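Local coordinates for cell division control protein 4 (Saccharomyces cerevisiae, PDB 3V7D) that recognises phosphorylated target proteins, among them the CDK inhibitor SIC1, as the substrate-binding F-box subunit of an SCF ubiquitin ligase, at residues 185-190 / 232-237; 334-339 / 363-368; 372-377 / 406-411. The protein carries 1 engineered substitution. One frame throughout, in Å; residues are numbered along the deposited sequence.

Interaction 1: 185-190 / 232-237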
# COMPACT_ATOMS: atom_id res chain seq x y z
N VAL B 185 31.15 5.00 -8.87
CA VAL B 185 29.86 5.37 -8.32
C VAL B 185 29.71 6.87 -8.51
O VAL B 185 30.57 7.64 -8.10
CB VAL B 185 29.78 5.04 -6.82
CG1 VAL B 185 28.43 5.43 -6.26
CG2 VAL B 185 30.05 3.55 -6.58
N ARG B 186 28.62 7.28 -9.16
CA ARG B 186 28.44 8.70 -9.47
C ARG B 186 27.20 9.30 -8.83
O ARG B 186 26.13 8.69 -8.80
CB ARG B 186 28.42 8.91 -10.98
CG ARG B 186 29.80 9.00 -11.62
CD ARG B 186 29.68 9.18 -13.12
NE ARG B 186 30.93 9.62 -13.74
CZ ARG B 186 31.90 8.80 -14.12
NH1 ARG B 186 31.78 7.49 -13.94
NH2 ARG B 186 33.00 9.28 -14.68
N VAL B 187 27.35 10.52 -8.31
CA VAL B 187 26.24 11.27 -7.75
C VAL B 187 25.87 12.38 -8.73
O VAL B 187 26.75 13.07 -9.24
CB VAL B 187 26.63 11.91 -6.40
CG1 VAL B 187 25.45 12.69 -5.82
CG2 VAL B 187 27.10 10.84 -5.42
N TRP B 188 24.58 12.53 -9.00
CA TRP B 188 24.13 13.50 -9.99
C TRP B 188 23.11 14.47 -9.39
O TRP B 188 22.35 14.11 -8.49
CB TRP B 188 23.49 12.79 -11.19
CG TRP B 188 24.31 11.69 -11.79
CD1 TRP B 188 24.49 10.44 -11.28
CD2 TRP B 188 25.04 11.74 -13.02
NE1 TRP B 188 25.30 9.71 -12.12
CE2 TRP B 188 25.65 10.48 -13.19
CE3 TRP B 188 25.25 12.73 -13.99
CZ2 TRP B 188 26.45 10.18 -14.30
CZ3 TRP B 188 26.04 12.43 -15.08
CH2 TRP B 188 26.63 11.16 -15.23
N ASP B 189 23.11 15.69 -9.91
CA ASP B 189 22.08 16.67 -9.57
C ASP B 189 21.29 16.97 -10.84
O ASP B 189 21.82 17.59 -11.77
CB ASP B 189 22.71 17.95 -9.01
CG ASP B 189 21.67 18.94 -8.50
OD1 ASP B 189 20.69 19.23 -9.22
OD2 ASP B 189 21.85 19.45 -7.37
N ILE B 190 20.04 16.54 -10.87
CA ILE B 190 19.19 16.74 -12.05
C ILE B 190 18.99 18.22 -12.37
O ILE B 190 19.05 18.63 -13.53
CB ILE B 190 17.82 16.06 -11.87
CG1 ILE B 190 17.98 14.54 -11.84
CG2 ILE B 190 16.87 16.45 -12.99
CD1 ILE B 190 16.68 13.79 -11.64
N TRP B 232 29.34 4.61 1.40
CA TRP B 232 29.69 6.01 1.24
C TRP B 232 28.61 6.91 1.82
O TRP B 232 27.42 6.57 1.78
CB TRP B 232 29.88 6.38 -0.24
CG TRP B 232 30.29 5.27 -1.15
CD1 TRP B 232 29.52 4.22 -1.57
CD2 TRP B 232 31.55 5.12 -1.80
NE1 TRP B 232 30.23 3.42 -2.42
CE2 TRP B 232 31.49 3.95 -2.58
CE3 TRP B 232 32.74 5.85 -1.80
CZ2 TRP B 232 32.56 3.50 -3.35
CZ3 TRP B 232 33.81 5.41 -2.56
CH2 TRP B 232 33.71 4.24 -3.32
N LYS B 233 29.01 8.06 2.35
CA LYS B 233 28.05 9.09 2.74
C LYS B 233 27.56 9.83 1.50
O LYS B 233 28.35 10.12 0.61
CB LYS B 233 28.68 10.07 3.74
CG LYS B 233 28.97 9.46 5.10
CD LYS B 233 29.53 10.49 6.07
CE LYS B 233 30.91 10.94 5.64
NZ LYS B 233 31.91 9.85 5.75
N LEU B 234 26.26 10.10 1.44
CA LEU B 234 25.69 10.90 0.36
C LEU B 234 25.94 12.37 0.64
O LEU B 234 25.49 12.90 1.66
CB LEU B 234 24.19 10.64 0.22
CG LEU B 234 23.46 11.42 -0.87
CD1 LEU B 234 23.88 10.95 -2.26
CD2 LEU B 234 21.95 11.32 -0.70
N PRO B 235 26.67 13.05 -0.26
CA PRO B 235 27.02 14.47 -0.11
C PRO B 235 25.79 15.37 0.00
O PRO B 235 24.78 15.15 -0.66
CB PRO B 235 27.79 14.77 -1.40
CG PRO B 235 28.35 13.45 -1.81
CD PRO B 235 27.31 12.44 -1.44
N LYS B 236 25.90 16.39 0.85
CA LYS B 236 24.82 17.35 1.07
C LYS B 236 24.78 18.43 -0.00
O LYS B 236 25.77 18.64 -0.71
CB LYS B 236 24.94 17.98 2.46
CG LYS B 236 26.28 17.75 3.16
CD LYS B 236 27.39 18.64 2.61
CE LYS B 236 28.73 18.33 3.26
NZ LYS B 236 29.13 16.91 3.04
N GLU B 237 23.64 19.11 -0.12
CA GLU B 237 23.47 20.16 -1.12
C GLU B 237 24.18 21.46 -0.73
O GLU B 237 24.43 21.70 0.45
CB GLU B 237 21.98 20.43 -1.39
CG GLU B 237 21.23 19.26 -2.02
CD GLU B 237 20.47 18.43 -0.99
OE1 GLU B 237 20.53 18.75 0.21
OE2 GLU B 237 19.80 17.45 -1.40

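Interaction 2: 334-339 / 363-368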
# COMPACT_ATOMS: atom_id res chain seq x y z
N ILE B 334 12.62 -19.76 -2.57
CA ILE B 334 12.62 -18.49 -1.87
C ILE B 334 12.74 -18.78 -0.38
O ILE B 334 12.01 -19.63 0.15
CB ILE B 334 11.31 -17.72 -2.09
CG1 ILE B 334 11.11 -17.43 -3.58
CG2 ILE B 334 11.31 -16.43 -1.29
CD1 ILE B 334 9.68 -17.13 -3.95
N ARG B 335 13.65 -18.10 0.30
CA ARG B 335 13.82 -18.32 1.73
C ARG B 335 13.47 -17.10 2.56
O ARG B 335 13.76 -15.97 2.19
CB ARG B 335 15.24 -18.79 2.05
CG ARG B 335 15.50 -20.23 1.63
CD ARG B 335 16.86 -20.71 2.08
NE ARG B 335 16.95 -22.16 2.01
CZ ARG B 335 17.61 -22.91 2.89
NH1 ARG B 335 18.23 -22.34 3.91
NH2 ARG B 335 17.64 -24.23 2.75
N ILE B 336 12.83 -17.35 3.70
CA ILE B 336 12.49 -16.30 4.65
C ILE B 336 13.36 -16.49 5.88
O ILE B 336 13.41 -17.57 6.45
CB ILE B 336 11.01 -16.40 5.07
CG1 ILE B 336 10.10 -16.48 3.83
CG2 ILE B 336 10.63 -15.23 5.97
CD1 ILE B 336 10.15 -15.24 2.96
N TRP B 337 14.06 -15.43 6.27
CA TRP B 337 14.99 -15.51 7.39
C TRP B 337 14.58 -14.58 8.52
O TRP B 337 14.09 -13.48 8.28
CB TRP B 337 16.41 -15.13 6.93
CG TRP B 337 16.88 -15.82 5.68
CD1 TRP B 337 16.58 -15.50 4.39
CD2 TRP B 337 17.79 -16.94 5.61
NE1 TRP B 337 17.22 -16.35 3.52
CE2 TRP B 337 17.97 -17.24 4.24
CE3 TRP B 337 18.45 -17.71 6.57
CZ2 TRP B 337 18.79 -18.28 3.81
CZ3 TRP B 337 19.26 -18.75 6.14
CH2 TRP B 337 19.43 -19.02 4.77
N ASP B 338 14.79 -15.02 9.76
CA ASP B 338 14.52 -14.20 10.94
C ASP B 338 15.77 -13.39 11.27
O ASP B 338 16.77 -13.95 11.70
CB ASP B 338 14.14 -15.09 12.12
CG ASP B 338 13.61 -14.30 13.32
OD1 ASP B 338 13.95 -13.10 13.46
OD2 ASP B 338 12.86 -14.89 14.13
N LEU B 339 15.71 -12.07 11.09
CA LEU B 339 16.88 -11.24 11.33
C LEU B 339 17.06 -10.83 12.79
O LEU B 339 17.86 -9.95 13.10
CB LEU B 339 16.86 -9.99 10.43
CG LEU B 339 17.03 -10.23 8.93
CD1 LEU B 339 17.69 -9.03 8.27
CD2 LEU B 339 17.81 -11.51 8.65
N LYS B 363 0.70 -6.08 1.86
CA LYS B 363 0.09 -7.37 2.13
C LYS B 363 0.64 -8.55 1.33
O LYS B 363 0.40 -9.71 1.68
CB LYS B 363 -1.44 -7.29 1.99
CG LYS B 363 -1.93 -7.14 0.58
CD LYS B 363 -3.44 -6.86 0.54
CE LYS B 363 -4.25 -8.08 0.96
NZ LYS B 363 -5.71 -7.91 0.68
N PHE B 364 1.40 -8.28 0.27
CA PHE B 364 1.90 -9.35 -0.59
C PHE B 364 3.42 -9.36 -0.72
O PHE B 364 4.03 -8.33 -1.00
CB PHE B 364 1.32 -9.24 -2.00
CG PHE B 364 -0.17 -9.33 -2.07
CD1 PHE B 364 -0.84 -10.42 -1.55
CD2 PHE B 364 -0.90 -8.33 -2.71
CE1 PHE B 364 -2.23 -10.51 -1.63
CE2 PHE B 364 -2.28 -8.41 -2.80
CZ PHE B 364 -2.95 -9.50 -2.26
N LEU B 365 4.03 -10.53 -0.54
CA LEU B 365 5.36 -10.77 -1.08
C LEU B 365 5.12 -11.34 -2.47
O LEU B 365 4.34 -12.28 -2.63
CB LEU B 365 6.15 -11.78 -0.24
CG LEU B 365 7.48 -12.25 -0.84
CD1 LEU B 365 8.49 -11.10 -0.96
CD2 LEU B 365 8.08 -13.41 -0.06
N VAL B 366 5.76 -10.77 -3.48
CA VAL B 366 5.56 -11.24 -4.85
C VAL B 366 6.87 -11.67 -5.49
O VAL B 366 7.88 -10.98 -5.38
CB VAL B 366 4.87 -10.17 -5.72
CG1 VAL B 366 4.45 -10.78 -7.07
CG2 VAL B 366 3.66 -9.60 -5.01
N SER B 367 6.84 -12.81 -6.16
CA SER B 367 8.04 -13.36 -6.79
C SER B 367 7.77 -13.78 -8.23
O SER B 367 6.66 -14.22 -8.57
CB SER B 367 8.55 -14.56 -5.99
OG SER B 367 7.55 -15.57 -5.94
N ALA B 368 8.79 -13.65 -9.06
CA ALA B 368 8.66 -13.94 -10.49
C ALA B 368 9.89 -14.71 -10.96
O ALA B 368 11.01 -14.43 -10.54
CB ALA B 368 8.50 -12.65 -11.28

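Interaction 3: 372-377 / 406-411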
# COMPACT_ATOMS: atom_id res chain seq x y z
N GLY B 372 8.35 -17.86 -16.49
CA GLY B 372 7.17 -17.06 -16.75
C GLY B 372 6.14 -17.10 -15.63
O GLY B 372 5.04 -16.56 -15.78
N SER B 373 6.49 -17.73 -14.52
CA SER B 373 5.58 -17.84 -13.39
C SER B 373 5.72 -16.65 -12.44
O SER B 373 6.82 -16.13 -12.25
CB SER B 373 5.80 -19.14 -12.62
OG SER B 373 7.12 -19.20 -12.11
N ILE B 374 4.60 -16.24 -11.86
CA ILE B 374 4.57 -15.19 -10.86
C ILE B 374 3.76 -15.71 -9.68
O ILE B 374 2.69 -16.29 -9.88
CB ILE B 374 3.90 -13.92 -11.42
CG1 ILE B 374 4.69 -13.39 -12.62
CG2 ILE B 374 3.79 -12.85 -10.35
CD1 ILE B 374 3.90 -12.42 -13.47
N ARG B 375 4.26 -15.51 -8.47
CA ARG B 375 3.57 -15.99 -7.27
C ARG B 375 3.34 -14.89 -6.25
O ARG B 375 4.24 -14.09 -5.97
CB ARG B 375 4.36 -17.13 -6.61
CG ARG B 375 4.50 -18.37 -7.46
CD ARG B 375 3.28 -19.27 -7.34
NE ARG B 375 3.43 -20.46 -8.17
CZ ARG B 375 2.59 -21.49 -8.16
NH1 ARG B 375 1.54 -21.48 -7.36
NH2 ARG B 375 2.81 -22.53 -8.96
N GLY B 376 2.14 -14.86 -5.68
CA GLY B 376 1.84 -13.96 -4.59
C GLY B 376 1.71 -14.69 -3.26
O GLY B 376 0.95 -15.64 -3.13
N TRP B 377 2.48 -14.23 -2.28
CA TRP B 377 2.43 -14.81 -0.95
C TRP B 377 2.02 -13.75 0.05
O TRP B 377 2.37 -12.58 -0.10
CB TRP B 377 3.79 -15.36 -0.55
CG TRP B 377 4.55 -16.04 -1.65
CD1 TRP B 377 5.29 -15.43 -2.63
CD2 TRP B 377 4.66 -17.45 -1.88
NE1 TRP B 377 5.86 -16.38 -3.45
CE2 TRP B 377 5.49 -17.62 -3.01
CE3 TRP B 377 4.15 -18.58 -1.24
CZ2 TRP B 377 5.81 -18.88 -3.52
CZ3 TRP B 377 4.48 -19.83 -1.74
CH2 TRP B 377 5.29 -19.97 -2.87
N LEU B 406 -1.19 -5.77 -10.09
CA LEU B 406 0.07 -6.33 -10.56
C LEU B 406 0.24 -6.01 -12.05
O LEU B 406 -0.67 -6.22 -12.85
CB LEU B 406 0.09 -7.85 -10.37
CG LEU B 406 1.20 -8.65 -11.07
CD1 LEU B 406 2.56 -8.35 -10.46
CD2 LEU B 406 0.92 -10.16 -11.06
N VAL B 407 1.41 -5.47 -12.41
CA VAL B 407 1.76 -5.28 -13.81
C VAL B 407 3.04 -6.07 -14.07
O VAL B 407 4.02 -5.90 -13.36
CB VAL B 407 2.00 -3.79 -14.15
CG1 VAL B 407 2.41 -3.65 -15.61
CG2 VAL B 407 0.75 -2.97 -13.87
N SER B 408 3.03 -6.94 -15.08
CA SER B 408 4.19 -7.78 -15.36
C SER B 408 4.60 -7.73 -16.82
O SER B 408 3.78 -7.46 -17.70
CB SER B 408 3.92 -9.23 -14.93
OG SER B 408 2.72 -9.71 -15.51
N GLY B 409 5.88 -7.98 -17.08
CA GLY B 409 6.39 -7.91 -18.44
C GLY B 409 7.34 -9.03 -18.81
O GLY B 409 8.11 -9.53 -17.98
N SER B 410 7.29 -9.42 -20.07
CA SER B 410 8.22 -10.38 -20.64
C SER B 410 8.16 -10.23 -22.14
O SER B 410 7.44 -9.38 -22.65
CB SER B 410 7.85 -11.81 -20.24
OG SER B 410 6.64 -12.20 -20.84
N GLU B 411 8.92 -11.06 -22.86
CA GLU B 411 8.95 -11.00 -24.31
C GLU B 411 7.54 -11.06 -24.90
O GLU B 411 6.79 -12.00 -24.64
CB GLU B 411 9.81 -12.13 -24.87
CG GLU B 411 9.98 -12.09 -26.37
CD GLU B 411 11.01 -13.09 -26.86
OE1 GLU B 411 12.22 -12.78 -26.78
OE2 GLU B 411 10.61 -14.19 -27.30

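Interaction 1: 185-190 / 232-237
V185 and V187 meet W232, L234 and P235 where two blades of a WD40 beta-propeller lie face to face. Strand 185-189 is the third of its blade in WD repeat 2, and strand 229-233 is the third of the next blade, in WD repeat 3; the two do not pair as neighbours in one sheet. No hydrogen bond joins the segments, and the blades are held here by apolar side chains. At the upstream end, V185 touches W232. Its CG1 stands anti to the backbone N (chi1 179°), which turns CG2 away from the carbonyl carbon and toward the indole where its two rings join on the nitrogen side, 4.1 Å from W232 CZ2 and 4.2 Å from W232 NE1. The methyl comes in at a slant, lying neither squarely over the ring nor at its rim. The indole has an unusual first torsion (chi1 -26°), far from a staggered value. Its surroundings probably help to hold that angle: NE1 is hydrogen-bonded to T222 OG1, the rings of F199 and H230 lie against it at low interplanar angles, and F262 meets it edge-to-face. Two residues along, V187 uses both its branches. CG1 reaches the end of L234, at 4.3 Å from L234 CD1. L234 lies beyond the strand, and its CB does not point straight at the valine, but the end of the chain comes nearer and brings CD1 to V187. W188, of the Trp-Asp pair that gives the repeat its name, points to the other face of the sheet, where its NE1 is hydrogen-bonded to S178 OG of the adjacent strand 175-180. On the interface side the final apolar touch is V187 CG2 against P235 CD, again at 4.3 Å.

Interaction 2: 334-339 / 363-368
I334 has CG1 beside its backbone N and opposite the carbonyl carbon (chi1 -60°), and the nearly extended next torsion (chi2 160°) sends CD1 straight across to S367. The first torsion of I336 is similar, but its second is bent (chi2 -63°), bringing its own CD1 to L365. The two isoleucines thus reach across the same interface with different outlines. I334 ends on the serine, CD1 being 3.5 Å from S367 CB and 3.3 Å from S367 OG, a close apolar-to-hydroxyl approach. I336 and L365 extend toward each other tip to tip, with CD1 of I336 4.1 Å from CD2 of L365. The backbones remain well apart: the nearest CA atoms, those of I334 and S367, are 8.5 Å from each other.

The hydroxyl of S367 is buried, yet its polar needs are met within its own blade. OG is hydrogen-bonded to H351 NE2 and also receives the N-H of W377 NE1. Two bonds therefore fix the rotation of this side chain, and the methyl of I334 packs against a group already held in place. I326, from the neighbouring strand in the blade of I334, touches I334, I336 and L365, adding to the apolar layer.

As a worked case it shows how propeller blades adhere: the third strand of one, in WD repeat 5, lays branched aliphatic residues on the second strand of the next, in WD repeat 6. S367, on which I334 ends, belongs to the His-Ser-Trp hydrogen-bond network characteristic of WD40 repeats.

Interaction 3: 372-377 / 406-411
I374 spreads over L406 and S408, using one branch for each, where two successive blades of the WD40 propeller pack together. It lies on strand 373-378 of WD repeat 6, the third of its blade; its partners lie on strand 405-410 of WD repeat 7, the second of the following blade. The short branch, CG2, meets the end of L406 tip to tip, 4.0 Å from L406 CD2. The long branch runs the other way along the strand: CG1 lies beside the backbone N (chi1 -61°) and the chain then stays almost straight (chi2 162°), delivering CD1 to the serine. I396 and H390 also touch this isoleucine, and F399 lies against both L406 and S408 in this buried layer. Within that layer the serine hydroxyl is not stranded, because S408 OG is hydrogen-bonded to H390 NE2. The imidazole is fixed from its other nitrogen too, ND1 being hydrogen-bonded to S410 OG. Where I374 meets the serine, CD1 is nearly equidistant from the two side-chain atoms, 3.5 Å from S408 CB and 3.6 Å from S408 OG.

How the interactions relate
Along the chain the three contacts follow in series, each between consecutive blades of the eight-bladed WD-repeat propeller. Interactions 2 and 3 have centres 15 Å apart and share the sheet containing the hairpin of strands 364-369 and 373-378. L365 and S367 of the first strand face the preceding blade, and I374 of the second faces the following one, so the two contacts use opposite faces of one sheet. Interaction 1 stands alone, its centre 31 Å from that of interaction 2 and 33 Å from that of interaction 3. Apolar seams, third strand against second in interactions 2 and 3 and against the end of the third in interaction 1, thus join blades of the domain that recognises phosphorylated targets in such F-box proteins.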